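Short chain dehydrogenase (PDB 6UH2) binds NAD+ in a Rossmann-type fold and probably works as an oxidoreductase acting on a CH-OH group of its substrate. Local coordinates at residues R109-F114 with P170-M175; I144-F148 with V237-S242; N147-G153 with K177-F183. One frame throughout, in Å; residues are numbered along the deposited sequence.

Contact 1. Residues R109-F114 with P170-M175; sequences RTDEEF and PEVYAM. With NAD (nicotinamide-adenine-dinucleotide), chain D.
Val172 CG2 lies over one face of the Phe114 ring, 3.8 Å from the ring centroid and shifted toward the rim, a CH-pi contact; at the ring's edge sits Met175 SD, 3.7 Å from Phe114 CZ, in a Met-aromatic contact. A second flat group, the Arg109 guanidinium, receives carboxylate oxygens at two places on its edge. Glu171 is gripped side-on: Arg109 NE reaches Glu171 OE2 at 2.7 Å, nearly straight and on the syn side, while NH2 gives a more bent bond of 3.1 Å to the syn lone pair of OE1. The guanidinium and carboxylate planes lie 40° apart, and the two bonds are unequal. Farther round, Arg109 NH1 donates to Glu113 OE1, which the backbone N of Thr110 meets from the opposite face of the carboxylate. Thr110 and Glu113 close a capping box at the start of helix 111-139. Bends at chi2 and chi3 (78° and 49°) curl the arginine back between its two acids, and NH2 also bonds Thr104 O. Within the first turn of helix 171-191, the Tyr173 side chain leads to the cofactor, where Tyr173 OH shares a 2.7 Å hydrogen bond with NAD O2D, met at the ring edge. The chemistry thus couples two helix starts through one arginine, whose positive charge would be expected to keep both glutamates ionised.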
loop_
_atom_site.group_PDB
_atom_site.type_symbol
_atom_site.label_atom_id
_atom_site.label_comp_id
_atom_site.label_asym_id
_atom_site.label_seq_id
_atom_site.Cartn_x
_atom_site.Cartn_y
_atom_site.Cartn_z
ATOM N N ARG B 109 4.424 -33.665 9.790
ATOM C CA ARG B 109 3.413 -32.821 10.420
ATOM C C ARG B 109 2.418 -33.672 11.196
ATOM O O ARG B 109 1.841 -34.617 10.653
ATOM C CB ARG B 109 2.659 -31.990 9.371
ATOM C CG ARG B 109 1.672 -30.967 9.992
ATOM C CD ARG B 109 2.390 -29.704 10.530
ATOM N NE ARG B 109 3.281 -29.233 9.486
ATOM C CZ ARG B 109 4.597 -29.360 9.509
ATOM N NH1 ARG B 109 5.200 -29.883 10.579
ATOM N NH2 ARG B 109 5.303 -28.966 8.458
ATOM N N THR B 110 2.212 -33.324 12.465
ATOM C CA THR B 110 1.195 -33.966 13.284
ATOM C C THR B 110 -0.080 -33.149 13.242
ATOM O O THR B 110 -0.071 -31.967 12.887
ATOM C CB THR B 110 1.661 -34.098 14.729
ATOM O OG1 THR B 110 1.761 -32.786 15.301
ATOM C CG2 THR B 110 3.011 -34.782 14.779
ATOM N N ASP B 111 -1.197 -33.784 13.605
ATOM C CA ASP B 111 -2.442 -33.018 13.633
ATOM C C ASP B 111 -2.411 -31.939 14.707
ATOM O O ASP B 111 -3.028 -30.883 14.547
ATOM C CB ASP B 111 -3.633 -33.945 13.837
ATOM C CG ASP B 111 -3.862 -34.855 12.649
ATOM O OD1 ASP B 111 -3.472 -34.479 11.512
ATOM O OD2 ASP B 111 -4.422 -35.947 12.850
ATOM N N GLU B 112 -1.696 -32.175 15.799
ATOM C CA GLU B 112 -1.628 -31.161 16.839
ATOM C C GLU B 112 -0.905 -29.915 16.338
ATOM O O GLU B 112 -1.347 -28.790 16.602
ATOM C CB GLU B 112 -0.957 -31.746 18.084
ATOM C CG GLU B 112 -1.791 -32.848 18.776
ATOM C CD GLU B 112 -1.880 -34.181 18.003
ATOM O OE1 GLU B 112 -1.001 -34.486 17.155
ATOM O OE2 GLU B 112 -2.848 -34.935 18.255
ATOM N N GLU B 113 0.195 -30.096 15.600
ATOM C CA GLU B 113 0.885 -28.962 14.982
ATOM C C GLU B 113 -0.015 -28.258 13.981
ATOM O O GLU B 113 -0.185 -27.034 14.030
ATOM C CB GLU B 113 2.154 -29.433 14.274
ATOM C CG GLU B 113 3.249 -29.949 15.175
ATOM C CD GLU B 113 4.284 -30.742 14.404
ATOM O OE1 GLU B 113 4.060 -31.012 13.198
ATOM O OE2 GLU B 113 5.312 -31.101 15.010
ATOM N N PHE B 114 -0.582 -29.028 13.049
ATOM C CA PHE B 114 -1.444 -28.469 12.016
ATOM C C PHE B 114 -2.578 -27.661 12.631
ATOM O O PHE B 114 -2.811 -26.505 12.254
ATOM C CB PHE B 114 -1.992 -29.612 11.149
ATOM C CG PHE B 114 -2.704 -29.158 9.902
ATOM C CD1 PHE B 114 -4.045 -28.808 9.943
ATOM C CD2 PHE B 114 -2.037 -29.102 8.685
ATOM C CE1 PHE B 114 -4.711 -28.406 8.798
ATOM C CE2 PHE B 114 -2.698 -28.696 7.530
ATOM C CZ PHE B 114 -4.035 -28.342 7.586
ATOM N N PRO B 170 6.134 -24.361 6.569
ATOM C CA PRO B 170 5.313 -25.562 6.397
ATOM C C PRO B 170 4.079 -25.340 5.536
ATOM O O PRO B 170 3.678 -24.203 5.271
ATOM C CB PRO B 170 4.927 -25.897 7.841
ATOM C CG PRO B 170 4.710 -24.509 8.441
ATOM C CD PRO B 170 5.768 -23.626 7.793
ATOM N N GLU B 171 3.455 -26.448 5.127
ATOM C CA GLU B 171 2.258 -26.387 4.296
ATOM C C GLU B 171 1.141 -25.613 4.975
ATOM O O GLU B 171 0.399 -24.881 4.315
ATOM C CB GLU B 171 1.782 -27.800 3.946
ATOM C CG GLU B 171 1.231 -28.615 5.131
ATOM C CD GLU B 171 2.219 -28.721 6.273
ATOM O OE1 GLU B 171 3.335 -29.199 6.030
ATOM O OE2 GLU B 171 1.897 -28.298 7.407
ATOM N N VAL B 172 1.006 -25.757 6.296
ATOM C CA VAL B 172 -0.137 -25.168 6.978
ATOM C C VAL B 172 0.024 -23.655 7.073
ATOM O O VAL B 172 -0.969 -22.919 7.108
ATOM C CB VAL B 172 -0.330 -25.827 8.362
ATOM C CG1 VAL B 172 0.870 -25.547 9.287
ATOM C CG2 VAL B 172 -1.627 -25.358 9.001
ATOM N N TYR B 173 1.266 -23.164 7.119
ATOM C CA TYR B 173 1.472 -21.717 7.080
ATOM C C TYR B 173 1.031 -21.145 5.737
ATOM O O TYR B 173 0.345 -20.116 5.689
ATOM C CB TYR B 173 2.938 -21.392 7.353
ATOM C CG TYR B 173 3.206 -19.930 7.638
ATOM C CD1 TYR B 173 2.836 -19.364 8.847
ATOM C CD2 TYR B 173 3.831 -19.120 6.697
ATOM C CE1 TYR B 173 3.097 -18.019 9.119
ATOM C CE2 TYR B 173 4.086 -17.778 6.953
ATOM C CZ TYR B 173 3.716 -17.237 8.168
ATOM O OH TYR B 173 3.963 -15.902 8.438
ATOM N N ALA B 174 1.403 -21.805 4.636
ATOM C CA ALA B 174 0.944 -21.373 3.319
ATOM C C ALA B 174 -0.575 -21.418 3.232
ATOM O O ALA B 174 -1.212 -20.479 2.744
ATOM C CB ALA B 174 1.565 -22.253 2.231
ATOM N N MET B 175 -1.173 -22.511 3.714
ATOM C CA MET B 175 -2.629 -22.636 3.701
ATOM C C MET B 175 -3.290 -21.497 4.464
ATOM O O MET B 175 -4.214 -20.847 3.957
ATOM C CB MET B 175 -3.038 -23.971 4.318
ATOM C CG MET B 175 -2.935 -25.183 3.403
ATOM S SD MET B 175 -3.307 -26.643 4.404
ATOM C CE MET B 175 -4.172 -27.695 3.225
HETATM P PA NAD D . 6.255 -13.293 16.733
HETATM O O1A NAD D . 6.397 -14.830 16.879
HETATM O O2A NAD D . 7.406 -12.377 17.151
HETATM O O5B NAD D . 4.890 -12.761 17.466
HETATM C C5B NAD D . 3.644 -13.426 17.386
HETATM C C4B NAD D . 2.912 -12.969 18.618
HETATM O O4B NAD D . 1.598 -13.637 18.526
HETATM C C3B NAD D . 3.571 -13.425 19.930
HETATM O O3B NAD D . 3.638 -12.329 20.874
HETATM C C2B NAD D . 2.587 -14.478 20.459
HETATM O O2B NAD D . 2.569 -14.532 21.893
HETATM C C1B NAD D . 1.246 -14.041 19.825
HETATM N N9A NAD D . 0.346 -15.188 19.893
HETATM C C8A NAD D . 0.641 -16.535 19.686
HETATM N N7A NAD D . -0.404 -17.288 19.900
HETATM C C5A NAD D . -1.422 -16.417 20.286
HETATM C C6A NAD D . -2.746 -16.609 20.667
HETATM N N6A NAD D . -3.314 -17.830 20.712
HETATM N N1A NAD D . -3.478 -15.528 20.977
HETATM C C2A NAD D . -2.932 -14.311 20.937
HETATM N N3A NAD D . -1.671 -14.031 20.599
HETATM C C4A NAD D . -0.954 -15.119 20.279
HETATM O O3 NAD D . 5.845 -12.938 15.208
HETATM P PN NAD D . 6.174 -11.695 14.234
HETATM O O1N NAD D . 7.411 -11.999 13.351
HETATM O O2N NAD D . 6.018 -10.414 15.059
HETATM O O5D NAD D . 4.861 -11.943 13.217
HETATM C C5D NAD D . 3.715 -11.136 13.379
HETATM C C4D NAD D . 2.800 -11.440 12.196
HETATM O O4D NAD D . 3.511 -11.272 10.904
HETATM C C3D NAD D . 2.397 -12.914 12.205
HETATM O O3D NAD D . 1.072 -13.077 11.686
HETATM C C2D NAD D . 3.358 -13.616 11.197
HETATM O O2D NAD D . 2.803 -14.771 10.590
HETATM C C1D NAD D . 3.508 -12.463 10.164
HETATM N N1N NAD D . 4.797 -12.502 9.386
HETATM C C2N NAD D . 6.004 -12.507 10.016
HETATM C C3N NAD D . 7.149 -12.543 9.261
HETATM C C7N NAD D . 8.465 -12.554 9.961
HETATM O O7N NAD D . 9.468 -12.775 9.299
HETATM N N7N NAD D . 8.493 -12.310 11.290
HETATM C C4N NAD D . 7.039 -12.568 7.860
HETATM C C5N NAD D . 5.816 -12.569 7.258
HETATM C C6N NAD D . 4.673 -12.529 8.052
#

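Contact 2. Residues I144-F148 with V237-S242; sequences IILNF and VFFLTS
Leu146 meets Val237 and Leu240 where helix 231-240 packs on the central parallel sheet of the Rossmann fold, strand 144-148 facing residues 237-241. The close-packed part is wholly apolar. With CG anti to the backbone N (chi1 178°), Leu146 sends its two methyls to different partners: CD2 fits against both branches of Val237, 3.9 Å from CG1, and CD1 touches Leu240 CD1 at the same distance of 3.9 Å. The leucine crosses each of these side chains at about a right angle, while its CB lies beside the methyl CG2 of Thr241. Phe148 adds a lighter touch, its CZ 4.2 Å from Val237 CG2; Ile32 and Leu36 of helix 31-42 also pack on this phenylalanine, so the apolar layer runs on toward the NAD site.

Toward Ile144 the contact changes character. Here Ile144 meets backbone instead of side chain, Ile144 CG2 lying 3.5 Å from Leu240 O and Ile144 CD1 3.6 Å from Thr241 O, and the isoleucine is partly exposed. A water enters at this end and bridges the segments, which have no direct hydrogen bond between them: it donates to Ile145 O at 3.0 Å and to Leu240 O. Thr241 turns its polar branch from the strand. Thr241 OG1 bonds Tyr40 OH of helix 31-42 and donates to Val237 O at 2.8 Å, one turn back, from 33° outside the carbonyl plane.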
loop_
_atom_site.group_PDB
_atom_site.type_symbol
_atom_site.label_atom_id
_atom_site.label_comp_id
_atom_site.label_asym_id
_atom_site.label_seq_id
_atom_site.Cartn_x
_atom_site.Cartn_y
_atom_site.Cartn_z
ATOM N N ILE B 144 -11.925 -0.037 11.093
ATOM C CA ILE B 144 -10.976 -0.545 10.096
ATOM C C ILE B 144 -10.290 -1.790 10.647
ATOM O O ILE B 144 -9.784 -1.780 11.774
ATOM C CB ILE B 144 -9.913 0.505 9.715
ATOM C CG1 ILE B 144 -10.570 1.779 9.170
ATOM C CG2 ILE B 144 -8.905 -0.058 8.682
ATOM C CD1 ILE B 144 -9.585 2.939 9.030
ATOM N N ILE B 145 -10.224 -2.839 9.835
ATOM C CA ILE B 145 -9.526 -4.072 10.186
ATOM C C ILE B 145 -8.282 -4.191 9.315
ATOM O O ILE B 145 -8.319 -3.911 8.109
ATOM C CB ILE B 145 -10.446 -5.301 10.014
ATOM C CG1 ILE B 145 -11.669 -5.187 10.939
ATOM C CG2 ILE B 145 -9.686 -6.601 10.249
ATOM C CD1 ILE B 145 -12.691 -6.330 10.768
ATOM N N LEU B 146 -7.177 -4.610 9.923
ATOM C CA LEU B 146 -5.950 -4.881 9.176
ATOM C C LEU B 146 -5.457 -6.264 9.564
ATOM O O LEU B 146 -5.156 -6.504 10.737
ATOM C CB LEU B 146 -4.866 -3.830 9.450
ATOM C CG LEU B 146 -3.535 -4.102 8.727
ATOM C CD1 LEU B 146 -3.719 -4.056 7.198
ATOM C CD2 LEU B 146 -2.430 -3.128 9.186
ATOM N N ASN B 147 -5.388 -7.163 8.584
ATOM C CA ASN B 147 -4.930 -8.530 8.789
ATOM C C ASN B 147 -3.467 -8.659 8.382
ATOM O O ASN B 147 -2.895 -7.784 7.725
ATOM C CB ASN B 147 -5.809 -9.508 7.995
ATOM C CG ASN B 147 -7.241 -9.496 8.467
ATOM O OD1 ASN B 147 -7.502 -9.332 9.660
ATOM N ND2 ASN B 147 -8.181 -9.650 7.540
ATOM N N PHE B 148 -2.854 -9.771 8.782
ATOM C CA PHE B 148 -1.452 -10.023 8.471
ATOM C C PHE B 148 -1.342 -11.322 7.684
ATOM O O PHE B 148 -1.671 -12.401 8.193
ATOM C CB PHE B 148 -0.589 -10.028 9.740
ATOM C CG PHE B 148 0.047 -8.692 10.006
ATOM C CD1 PHE B 148 -0.711 -7.644 10.511
ATOM C CD2 PHE B 148 1.379 -8.461 9.680
ATOM C CE1 PHE B 148 -0.135 -6.385 10.717
ATOM C CE2 PHE B 148 1.952 -7.216 9.880
ATOM C CZ PHE B 148 1.195 -6.174 10.400
ATOM N N VAL B 237 1.121 0.071 7.444
ATOM C CA VAL B 237 0.128 -0.078 8.515
ATOM C C VAL B 237 -0.612 1.238 8.733
ATOM O O VAL B 237 -1.848 1.275 8.776
ATOM C CB VAL B 237 0.797 -0.574 9.811
ATOM C CG1 VAL B 237 -0.180 -0.484 11.001
ATOM C CG2 VAL B 237 1.307 -2.024 9.642
ATOM N N PHE B 238 0.134 2.343 8.866
ATOM C CA PHE B 238 -0.498 3.649 9.045
ATOM C C PHE B 238 -1.326 4.029 7.823
ATOM O O PHE B 238 -2.445 4.545 7.953
ATOM C CB PHE B 238 0.562 4.727 9.317
ATOM C CG PHE B 238 1.041 4.788 10.757
ATOM C CD1 PHE B 238 0.645 3.833 11.690
ATOM C CD2 PHE B 238 1.878 5.813 11.172
ATOM C CE1 PHE B 238 1.088 3.899 13.008
ATOM C CE2 PHE B 238 2.318 5.896 12.502
ATOM C CZ PHE B 238 1.923 4.929 13.415
ATOM N N PHE B 239 -0.792 3.788 6.625
ATOM C CA PHE B 239 -1.543 4.090 5.408
ATOM C C PHE B 239 -2.903 3.401 5.411
ATOM O O PHE B 239 -3.942 4.040 5.191
ATOM C CB PHE B 239 -0.732 3.676 4.180
ATOM C CG PHE B 239 -1.490 3.796 2.886
ATOM C CD1 PHE B 239 -1.905 5.034 2.430
ATOM C CD2 PHE B 239 -1.788 2.664 2.128
ATOM C CE1 PHE B 239 -2.605 5.157 1.229
ATOM C CE2 PHE B 239 -2.483 2.777 0.924
ATOM C CZ PHE B 239 -2.891 4.025 0.478
ATOM N N LEU B 240 -2.921 2.092 5.667
ATOM C CA LEU B 240 -4.158 1.322 5.542
ATOM C C LEU B 240 -5.099 1.494 6.732
ATOM O O LEU B 240 -6.234 1.006 6.686
ATOM C CB LEU B 240 -3.844 -0.170 5.357
ATOM C CG LEU B 240 -3.127 -0.554 4.047
ATOM C CD1 LEU B 240 -2.692 -2.028 4.036
ATOM C CD2 LEU B 240 -4.060 -0.285 2.867
ATOM N N THR B 241 -4.677 2.157 7.801
ATOM C CA THR B 241 -5.575 2.378 8.929
ATOM C C THR B 241 -5.892 3.854 9.138
ATOM O O THR B 241 -6.390 4.225 10.203
ATOM C CB THR B 241 -5.002 1.772 10.213
ATOM O OG1 THR B 241 -3.726 2.368 10.512
ATOM C CG2 THR B 241 -4.884 0.241 10.071
ATOM N N SER B 242 -5.633 4.695 8.138
ATOM C CA SER B 242 -5.860 6.133 8.223
ATOM C C SER B 242 -6.712 6.606 7.044
ATOM O O SER B 242 -6.974 5.866 6.092
ATOM C CB SER B 242 -4.533 6.893 8.228
ATOM O OG SER B 242 -3.923 6.776 6.953
HETATM O O HOH W 1 -7.106 -1.709 6.463
#

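Contact 3. Residues N147-G153 with K177-F183; sequences NFGSIYG and KAGIIHF. With NAD (nicotinamide-adenine-dinucleotide), chain D.
Backbones approach most closely where the 3-10 turn at Gly153 rests on helix 171-191, with Gly153 CA 3.7 Å from Ala178 N and an Ala178-Gly153 CA separation of 4.2 Å. Ile181 CD1 packs against Gly153 O, and Ile180 CG2 touches both Phe148 O and Asn147 CB, 3.7 Å from the latter. The amide of Asn147 turns to Asn96 and Thr184.

Lys177 carries the polar part. After one bend at chi2 (-58°) its chain runs extended past Ser150 CB and Gly149 O, bringing Lys177 NZ to 2.9 Å from Phe148 O, above the carbonyl plane. Lys177 NZ also donates to NAD O3D at 2.9 Å and, weakly, to O2D at 3.1 Å, so the carbonyl of Phe148 and the ribose hydroxyls of NAD jointly grip the ammonium. Ser150 OG lies 3.7 Å from NAD C5N and accepts from Tyr152 N at 2.9 Å, an ST turn. With Tyr173 one turn before Lys177, this matches the Ser-Tyr-Lys site of short-chain dehydrogenases, consistent with the same roles here.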
loop_
_atom_site.group_PDB
_atom_site.type_symbol
_atom_site.label_atom_id
_atom_site.label_comp_id
_atom_site.label_asym_id
_atom_site.label_seq_id
_atom_site.Cartn_x
_atom_site.Cartn_y
_atom_site.Cartn_z
ATOM N N ASN B 147 -5.388 -7.163 8.584
ATOM C CA ASN B 147 -4.930 -8.530 8.789
ATOM C C ASN B 147 -3.467 -8.659 8.382
ATOM O O ASN B 147 -2.895 -7.784 7.725
ATOM C CB ASN B 147 -5.809 -9.508 7.995
ATOM C CG ASN B 147 -7.241 -9.496 8.467
ATOM O OD1 ASN B 147 -7.502 -9.332 9.660
ATOM N ND2 ASN B 147 -8.181 -9.650 7.540
ATOM N N PHE B 148 -2.854 -9.771 8.782
ATOM C CA PHE B 148 -1.452 -10.023 8.471
ATOM C C PHE B 148 -1.342 -11.322 7.684
ATOM O O PHE B 148 -1.671 -12.401 8.193
ATOM C CB PHE B 148 -0.589 -10.028 9.740
ATOM C CG PHE B 148 0.047 -8.692 10.006
ATOM C CD1 PHE B 148 -0.711 -7.644 10.511
ATOM C CD2 PHE B 148 1.379 -8.461 9.680
ATOM C CE1 PHE B 148 -0.135 -6.385 10.717
ATOM C CE2 PHE B 148 1.952 -7.216 9.880
ATOM C CZ PHE B 148 1.195 -6.174 10.400
ATOM N N GLY B 149 -0.934 -11.197 6.419
ATOM C CA GLY B 149 -0.607 -12.344 5.603
ATOM C C GLY B 149 0.866 -12.666 5.718
ATOM O O GLY B 149 1.439 -12.630 6.817
ATOM N N SER B 150 1.483 -12.963 4.577
ATOM C CA SER B 150 2.896 -13.284 4.450
ATOM C C SER B 150 3.204 -13.428 2.970
ATOM O O SER B 150 2.331 -13.811 2.179
ATOM C CB SER B 150 3.257 -14.590 5.181
ATOM O OG SER B 150 4.574 -14.993 4.826
ATOM N N ILE B 151 4.457 -13.150 2.601
ATOM C CA ILE B 151 4.886 -13.535 1.257
ATOM C C ILE B 151 4.565 -14.996 0.984
ATOM O O ILE B 151 4.359 -15.391 -0.170
ATOM C CB ILE B 151 6.391 -13.269 1.059
ATOM C CG1 ILE B 151 7.202 -13.943 2.172
ATOM C CG2 ILE B 151 6.650 -11.768 0.996
ATOM C CD1 ILE B 151 8.705 -14.027 1.888
ATOM N N TYR B 152 4.534 -15.832 2.020
ATOM C CA TYR B 152 4.316 -17.256 1.795
ATOM C C TYR B 152 2.840 -17.620 1.698
ATOM O O TYR B 152 2.521 -18.801 1.543
ATOM C CB TYR B 152 5.001 -18.083 2.890
ATOM C CG TYR B 152 6.513 -17.974 2.827
ATOM C CD1 TYR B 152 7.169 -17.869 1.602
ATOM C CD2 TYR B 152 7.280 -17.954 3.980
ATOM C CE1 TYR B 152 8.546 -17.753 1.538
ATOM C CE2 TYR B 152 8.659 -17.837 3.922
ATOM C CZ TYR B 152 9.283 -17.736 2.700
ATOM O OH TYR B 152 10.655 -17.621 2.629
ATOM N N GLY B 153 1.942 -16.647 1.803
ATOM C CA GLY B 153 0.569 -16.854 1.398
ATOM C C GLY B 153 0.299 -16.441 -0.025
ATOM O O GLY B 153 -0.841 -16.542 -0.490
ATOM N N LYS B 177 -2.149 -18.549 5.598
ATOM C CA LYS B 177 -1.894 -17.170 5.184
ATOM C C LYS B 177 -2.613 -16.847 3.879
ATOM O O LYS B 177 -3.138 -15.737 3.715
ATOM C CB LYS B 177 -0.390 -16.921 5.068
ATOM C CG LYS B 177 0.312 -16.876 6.425
ATOM C CD LYS B 177 -0.302 -15.782 7.323
ATOM C CE LYS B 177 0.437 -15.656 8.641
ATOM N NZ LYS B 177 -0.041 -14.485 9.448
ATOM N N ALA B 178 -2.658 -17.799 2.940
ATOM C CA ALA B 178 -3.549 -17.642 1.788
ATOM C C ALA B 178 -4.995 -17.472 2.229
ATOM O O ALA B 178 -5.749 -16.682 1.636
ATOM C CB ALA B 178 -3.444 -18.851 0.858
ATOM N N GLY B 179 -5.404 -18.222 3.255
ATOM C CA GLY B 179 -6.769 -18.113 3.753
ATOM C C GLY B 179 -7.069 -16.750 4.353
ATOM O O GLY B 179 -8.189 -16.245 4.229
ATOM N N ILE B 180 -6.085 -16.150 5.033
ATOM C CA ILE B 180 -6.266 -14.823 5.627
ATOM C C ILE B 180 -6.336 -13.760 4.544
ATOM O O ILE B 180 -7.129 -12.810 4.629
ATOM C CB ILE B 180 -5.128 -14.533 6.629
ATOM C CG1 ILE B 180 -5.319 -15.354 7.906
ATOM C CG2 ILE B 180 -5.035 -13.024 6.975
ATOM C CD1 ILE B 180 -4.030 -15.518 8.701
ATOM N N ILE B 181 -5.481 -13.875 3.529
ATOM C CA ILE B 181 -5.550 -12.943 2.407
ATOM C C ILE B 181 -6.929 -12.999 1.755
ATOM O O ILE B 181 -7.510 -11.961 1.409
ATOM C CB ILE B 181 -4.416 -13.242 1.412
ATOM C CG1 ILE B 181 -3.065 -12.874 2.042
ATOM C CG2 ILE B 181 -4.617 -12.480 0.111
ATOM C CD1 ILE B 181 -1.862 -13.403 1.257
ATOM N N HIS B 182 -7.490 -14.198 1.597
ATOM C CA HIS B 182 -8.780 -14.273 0.914
ATOM C C HIS B 182 -9.916 -13.895 1.856
ATOM O O HIS B 182 -10.918 -13.325 1.412
ATOM C CB HIS B 182 -8.998 -15.673 0.320
ATOM C CG HIS B 182 -9.935 -15.683 -0.848
ATOM N ND1 HIS B 182 -9.780 -14.844 -1.929
ATOM C CD2 HIS B 182 -11.043 -16.424 -1.102
ATOM C CE1 HIS B 182 -10.756 -15.058 -2.797
ATOM N NE2 HIS B 182 -11.533 -16.017 -2.322
ATOM N N PHE B 183 -9.761 -14.175 3.152
ATOM C CA PHE B 183 -10.726 -13.694 4.147
ATOM C C PHE B 183 -10.805 -12.172 4.146
ATOM O O PHE B 183 -11.882 -11.592 4.328
ATOM C CB PHE B 183 -10.329 -14.195 5.537
ATOM C CG PHE B 183 -11.225 -13.704 6.640
ATOM C CD1 PHE B 183 -12.543 -14.130 6.719
ATOM C CD2 PHE B 183 -10.754 -12.823 7.598
ATOM C CE1 PHE B 183 -13.389 -13.669 7.734
ATOM C CE2 PHE B 183 -11.582 -12.373 8.623
ATOM C CZ PHE B 183 -12.895 -12.798 8.696
HETATM P PA NAD D . 6.255 -13.293 16.733
HETATM O O1A NAD D . 6.397 -14.830 16.879
HETATM O O2A NAD D . 7.406 -12.377 17.151
HETATM O O5B NAD D . 4.890 -12.761 17.466
HETATM C C5B NAD D . 3.644 -13.426 17.386
HETATM C C4B NAD D . 2.912 -12.969 18.618
HETATM O O4B NAD D . 1.598 -13.637 18.526
HETATM C C3B NAD D . 3.571 -13.425 19.930
HETATM O O3B NAD D . 3.638 -12.329 20.874
HETATM C C2B NAD D . 2.587 -14.478 20.459
HETATM O O2B NAD D . 2.569 -14.532 21.893
HETATM C C1B NAD D . 1.246 -14.041 19.825
HETATM N N9A NAD D . 0.346 -15.188 19.893
HETATM C C8A NAD D . 0.641 -16.535 19.686
HETATM N N7A NAD D . -0.404 -17.288 19.900
HETATM C C5A NAD D . -1.422 -16.417 20.286
HETATM C C6A NAD D . -2.746 -16.609 20.667
HETATM N N6A NAD D . -3.314 -17.830 20.712
HETATM N N1A NAD D . -3.478 -15.528 20.977
HETATM C C2A NAD D . -2.932 -14.311 20.937
HETATM N N3A NAD D . -1.671 -14.031 20.599
HETATM C C4A NAD D . -0.954 -15.119 20.279
HETATM O O3 NAD D . 5.845 -12.938 15.208
HETATM P PN NAD D . 6.174 -11.695 14.234
HETATM O O1N NAD D . 7.411 -11.999 13.351
HETATM O O2N NAD D . 6.018 -10.414 15.059
HETATM O O5D NAD D . 4.861 -11.943 13.217
HETATM C C5D NAD D . 3.715 -11.136 13.379
HETATM C C4D NAD D . 2.800 -11.440 12.196
HETATM O O4D NAD D . 3.511 -11.272 10.904
HETATM C C3D NAD D . 2.397 -12.914 12.205
HETATM O O3D NAD D . 1.072 -13.077 11.686
HETATM C C2D NAD D . 3.358 -13.616 11.197
HETATM O O2D NAD D . 2.803 -14.771 10.590
HETATM C C1D NAD D . 3.508 -12.463 10.164
HETATM N N1N NAD D . 4.797 -12.502 9.386
HETATM C C2N NAD D . 6.004 -12.507 10.016
HETATM C C3N NAD D . 7.149 -12.543 9.261
HETATM C C7N NAD D . 8.465 -12.554 9.961
HETATM O O7N NAD D . 9.468 -12.775 9.299
HETATM N N7N NAD D . 8.493 -12.310 11.290
HETATM C C4N NAD D . 7.039 -12.568 7.860
HETATM C C5N NAD D . 5.816 -12.569 7.258
HETATM C C6N NAD D . 4.673 -12.529 8.052
#

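How the contacts relate
From the N terminus, helix 111-139 comes first among these elements, then strand 144-148, helix 171-191 and helix 231-240. Contact 1 closes a loop of 55 residues, joining the starts of the two helices that flank the strand in sequence. Contact 3 closes a shorter one from the strand to helix 171-191, and contact 2 the longest, of 88 residues, from the same strand to helix 231-240. Contact 1 crosses both others, whereas contacts 2 and 3 start together and share Asn147 and Phe148. Contacts 1 and 3 touch directly, Tyr173 CE2 lying 3.5 Å from Ser150 OG, and both reach NAD. Contacts 2 and 3 tie two helices to the strand, contact 1 helix to helix.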